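Long-range contact in haloacid dehalogenase-like hydrolase (Klebsiella pneumoniae subsp. pneumoniae, PDB 3PGV), which probably acts as a magnesium-dependent phosphatase of the Cof family within the haloacid dehalogenase-like hydrolase superfamily: residues Ala60-Val68 with Asn123-Tyr131. Residues are numbered along the deposited sequence; the frame is centred on the assembly and turned at random.
Sequences ATGRHYIDV and NVYREDEWY. With EDO (1,2-ethanediol), chain I.
One face of the Tyr125 ring receives His64, whose CD2 sits 3.8 Å above the ring plane, offset toward the rim; at the Tyr125 edge lie Gly62 O and, from its own hairpin, Trp130 CG. The imidazole stands edge-on to that face, an edge-to-face pair with planes at 84° and centroids 5.2 Å apart. Over the same face His64 CB makes a CH-pi contact, 4.1 Å from the Tyr125 centroid. Both imidazole nitrogens are hydrogen-bonded in or near the ring plane, which fixes the rotation of the ring: ND1 accepts from Ile66 N, while NE2 donates to Glu127 O at 2.7 Å, nearly straight at 163° and on a carbonyl lone pair. With CG anti to the backbone N (chi1 -169°), His64 reaches across to the type II' turn Arg126-Glu129 of the beta hairpin formed by strands 121-126 and 129-132. The loop 60-68, after strand 56-60 of the Rossmann-like core, here meets a second sheet, consistent with the C2-type alpha/beta cap of Cof-family HAD hydrolases. On the core side, Arg63 forms a salt bridge with Asp29, a ligand of the bound calcium ion, and its NH1 donates to Asp67 O. Asp128 OD1 lies at the imidazole edge, 3.5 Å from His64 CE1, its carboxylate plane steeply inclined to the ring. The Ile66 side chain crosses that of Asp128 at about a right angle, CD1 coming within 3.7 Å of Asp128 CB. A water accepts from His64 N, donates to Asp67 OD2 and hydrogen-bonds Tyr125 OH at 2.6 Å.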
loop_
_atom_site.group_PDB
_atom_site.type_symbol
_atom_site.label_atom_id
_atom_site.label_comp_id
_atom_site.label_asym_id
_atom_site.label_seq_id
_atom_site.Cartn_x
_atom_site.Cartn_y
_atom_site.Cartn_z
ATOM N N ALA A 60 -4.409 0.779 4.675
ATOM C CA ALA A 60 -4.015 0.557 3.283
ATOM C C ALA A 60 -2.521 0.418 3.146
ATOM O O ALA A 60 -1.779 1.349 3.448
ATOM C CB ALA A 60 -4.522 1.692 2.410
ATOM N N THR A 61 -2.069 -0.726 2.660
ATOM C CA THR A 61 -0.643 -0.980 2.547
ATOM C C THR A 61 -0.273 -1.604 1.211
ATOM O O THR A 61 -1.131 -2.185 0.530
ATOM C CB THR A 61 -0.169 -1.844 3.734
ATOM O OG1 THR A 61 1.245 -2.084 3.615
ATOM C CG2 THR A 61 -0.929 -3.169 3.836
ATOM N N GLY A 62 1.009 -1.510 0.867
ATOM C CA GLY A 62 1.577 -2.205 -0.268
ATOM C C GLY A 62 1.933 -3.637 0.085
ATOM O O GLY A 62 2.067 -4.488 -0.798
ATOM N N ARG A 63 2.006 -3.934 1.395
ATOM C CA ARG A 63 2.322 -5.273 1.884
ATOM C C ARG A 63 1.317 -6.307 1.423
ATOM O O ARG A 63 0.159 -5.975 1.176
ATOM C CB ARG A 63 2.380 -5.292 3.409
ATOM C CG ARG A 63 3.542 -4.531 4.035
ATOM C CD ARG A 63 3.611 -4.906 5.489
ATOM N NE ARG A 63 4.501 -4.057 6.266
ATOM C CZ ARG A 63 4.829 -4.307 7.531
ATOM N NH1 ARG A 63 4.366 -5.393 8.141
ATOM N NH2 ARG A 63 5.639 -3.483 8.190
ATOM N N HIS A 64 1.738 -7.587 1.380
ATOM C CA HIS A 64 0.826 -8.703 1.133
ATOM C C HIS A 64 0.011 -8.909 2.419
ATOM O O HIS A 64 0.504 -8.598 3.510
ATOM C CB HIS A 64 1.630 -9.974 0.828
ATOM C CG HIS A 64 0.807 -11.113 0.315
ATOM N ND1 HIS A 64 0.017 -11.865 1.160
ATOM C CD2 HIS A 64 0.754 -11.650 -0.927
ATOM C CE1 HIS A 64 -0.536 -12.797 0.399
ATOM N NE2 HIS A 64 -0.110 -12.712 -0.862
ATOM N N TYR A 65 -1.205 -9.431 2.301
ATOM C CA TYR A 65 -2.075 -9.669 3.456
ATOM C C TYR A 65 -1.406 -10.556 4.533
ATOM O O TYR A 65 -1.484 -10.241 5.717
ATOM C CB TYR A 65 -3.427 -10.250 3.014
ATOM C CG TYR A 65 -4.443 -10.311 4.128
ATOM C CD1 TYR A 65 -5.022 -9.150 4.636
ATOM C CD2 TYR A 65 -4.888 -11.535 4.629
ATOM C CE1 TYR A 65 -5.937 -9.197 5.687
ATOM C CE2 TYR A 65 -5.814 -11.595 5.671
ATOM C CZ TYR A 65 -6.341 -10.421 6.194
ATOM O OH TYR A 65 -7.272 -10.471 7.204
ATOM N N ILE A 66 -0.670 -11.596 4.111
ATOM C CA ILE A 66 0.042 -12.476 5.040
ATOM C C ILE A 66 1.073 -11.686 5.846
ATOM O O ILE A 66 1.276 -11.962 7.034
ATOM C CB ILE A 66 0.686 -13.676 4.282
ATOM C CG1 ILE A 66 -0.399 -14.555 3.624
ATOM C CG2 ILE A 66 1.595 -14.515 5.224
ATOM C CD1 ILE A 66 0.144 -15.568 2.600
ATOM N N ASP A 67 1.664 -10.649 5.215
ATOM C CA ASP A 67 2.711 -9.809 5.798
ATOM C C ASP A 67 2.152 -8.716 6.768
ATOM O O ASP A 67 2.929 -7.994 7.376
ATOM C CB ASP A 67 3.538 -9.163 4.673
ATOM C CG ASP A 67 5.036 -9.181 4.886
ATOM O OD1 ASP A 67 5.471 -9.381 6.044
ATOM O OD2 ASP A 67 5.773 -8.943 3.912
ATOM N N VAL A 68 0.822 -8.616 6.913
ATOM C CA VAL A 68 0.220 -7.660 7.867
ATOM C C VAL A 68 -0.480 -8.385 9.017
ATOM O O VAL A 68 -1.199 -7.757 9.796
ATOM C CB VAL A 68 -0.711 -6.598 7.196
ATOM C CG1 VAL A 68 0.073 -5.695 6.276
ATOM C CG2 VAL A 68 -1.866 -7.251 6.461
ATOM N N ASN A 123 10.063 -9.052 -8.481
ATOM C CA ASN A 123 9.266 -9.723 -7.460
ATOM C C ASN A 123 7.827 -9.808 -7.895
ATOM O O ASN A 123 7.325 -8.894 -8.551
ATOM C CB ASN A 123 9.365 -8.997 -6.127
ATOM C CG ASN A 123 10.745 -8.908 -5.571
ATOM O OD1 ASN A 123 11.126 -9.671 -4.705
ATOM N ND2 ASN A 123 11.501 -7.917 -6.006
ATOM N N VAL A 124 7.149 -10.901 -7.528
ATOM C CA VAL A 124 5.761 -11.130 -7.922
ATOM C C VAL A 124 4.935 -11.614 -6.716
ATOM O O VAL A 124 5.353 -12.540 -6.015
ATOM C CB VAL A 124 5.688 -12.170 -9.095
ATOM C CG1 VAL A 124 4.248 -12.466 -9.476
ATOM C CG2 VAL A 124 6.484 -11.699 -10.305
ATOM N N TYR A 125 3.748 -11.014 -6.498
ATOM C CA TYR A 125 2.778 -11.567 -5.552
ATOM C C TYR A 125 1.691 -12.265 -6.338
ATOM O O TYR A 125 0.912 -11.603 -7.023
ATOM C CB TYR A 125 2.162 -10.485 -4.649
ATOM C CG TYR A 125 3.081 -9.964 -3.559
ATOM C CD1 TYR A 125 4.256 -10.640 -3.222
ATOM C CD2 TYR A 125 2.738 -8.840 -2.808
ATOM C CE1 TYR A 125 5.105 -10.162 -2.229
ATOM C CE2 TYR A 125 3.577 -8.351 -1.813
ATOM C CZ TYR A 125 4.758 -9.017 -1.518
ATOM O OH TYR A 125 5.588 -8.533 -0.522
ATOM N N ARG A 126 1.732 -13.608 -6.373
ATOM C CA ARG A 126 0.712 -14.413 -7.025
ATOM C C ARG A 126 -0.108 -15.081 -5.963
ATOM O O ARG A 126 0.404 -15.964 -5.254
ATOM C CB ARG A 126 1.347 -15.469 -7.938
ATOM C CG ARG A 126 0.313 -16.287 -8.683
ATOM C CD ARG A 126 0.936 -17.314 -9.597
ATOM N NE ARG A 126 -0.079 -17.954 -10.427
ATOM C CZ ARG A 126 -0.861 -18.944 -10.009
ATOM N NH1 ARG A 126 -0.734 -19.425 -8.782
ATOM N NH2 ARG A 126 -1.778 -19.455 -10.815
ATOM N N GLU A 127 -1.374 -14.640 -5.797
ATOM C CA GLU A 127 -2.260 -15.145 -4.737
ATOM C C GLU A 127 -1.559 -15.035 -3.374
ATOM O O GLU A 127 -1.127 -13.947 -3.011
ATOM C CB GLU A 127 -2.729 -16.602 -5.024
ATOM C CG GLU A 127 -3.408 -16.797 -6.384
ATOM C CD GLU A 127 -4.742 -16.092 -6.588
ATOM O OE1 GLU A 127 -5.144 -15.289 -5.714
ATOM O OE2 GLU A 127 -5.378 -16.338 -7.638
ATOM N N ASP A 128 -1.361 -16.163 -2.674
ATOM C CA ASP A 128 -0.697 -16.163 -1.366
ATOM C C ASP A 128 0.796 -16.465 -1.459
ATOM O O ASP A 128 1.434 -16.726 -0.439
ATOM C CB ASP A 128 -1.390 -17.143 -0.407
ATOM C CG ASP A 128 -2.693 -16.623 0.162
ATOM O OD1 ASP A 128 -2.913 -15.366 0.124
ATOM O OD2 ASP A 128 -3.449 -17.434 0.748
ATOM N N GLU A 129 1.365 -16.389 -2.661
ATOM C CA GLU A 129 2.790 -16.687 -2.839
ATOM C C GLU A 129 3.610 -15.498 -3.299
ATOM O O GLU A 129 3.108 -14.621 -4.007
ATOM C CB GLU A 129 2.996 -17.873 -3.784
ATOM C CG GLU A 129 2.507 -19.194 -3.221
ATOM C CD GLU A 129 2.870 -20.385 -4.083
ATOM O OE1 GLU A 129 2.599 -20.335 -5.307
ATOM O OE2 GLU A 129 3.439 -21.361 -3.541
ATOM N N TRP A 130 4.890 -15.502 -2.944
ATOM C CA TRP A 130 5.832 -14.479 -3.320
ATOM C C TRP A 130 6.921 -15.096 -4.162
ATOM O O TRP A 130 7.537 -16.080 -3.750
ATOM C CB TRP A 130 6.397 -13.798 -2.060
ATOM C CG TRP A 130 7.613 -12.943 -2.266
ATOM C CD1 TRP A 130 7.897 -12.161 -3.348
ATOM C CD2 TRP A 130 8.595 -12.610 -1.261
ATOM N NE1 TRP A 130 9.054 -11.435 -3.118
ATOM C CE2 TRP A 130 9.473 -11.658 -1.829
ATOM C CE3 TRP A 130 8.810 -13.025 0.067
ATOM C CZ2 TRP A 130 10.588 -11.174 -1.145
ATOM C CZ3 TRP A 130 9.910 -12.533 0.751
ATOM C CH2 TRP A 130 10.788 -11.620 0.148
ATOM N N TYR A 131 7.072 -14.600 -5.408
ATOM C CA TYR A 131 8.076 -15.095 -6.340
ATOM C C TYR A 131 9.139 -14.062 -6.613
ATOM O O TYR A 131 8.870 -12.863 -6.571
ATOM C CB TYR A 131 7.426 -15.575 -7.650
ATOM C CG TYR A 131 6.679 -16.880 -7.499
ATOM C CD1 TYR A 131 5.329 -16.900 -7.133
ATOM C CD2 TYR A 131 7.326 -18.101 -7.680
ATOM C CE1 TYR A 131 4.637 -18.103 -6.983
ATOM C CE2 TYR A 131 6.655 -19.309 -7.500
ATOM C CZ TYR A 131 5.305 -19.307 -7.164
ATOM O OH TYR A 131 4.631 -20.498 -7.021
HETATM C C1 EDO I . 6.121 -18.640 -1.504
HETATM O O1 EDO I . 6.176 -20.057 -1.289
HETATM C C2 EDO I . 5.117 -18.036 -0.526
HETATM O O2 EDO I . 5.261 -16.607 -0.482
HETATM O O HOH W 1 4.468 -7.868 1.737
#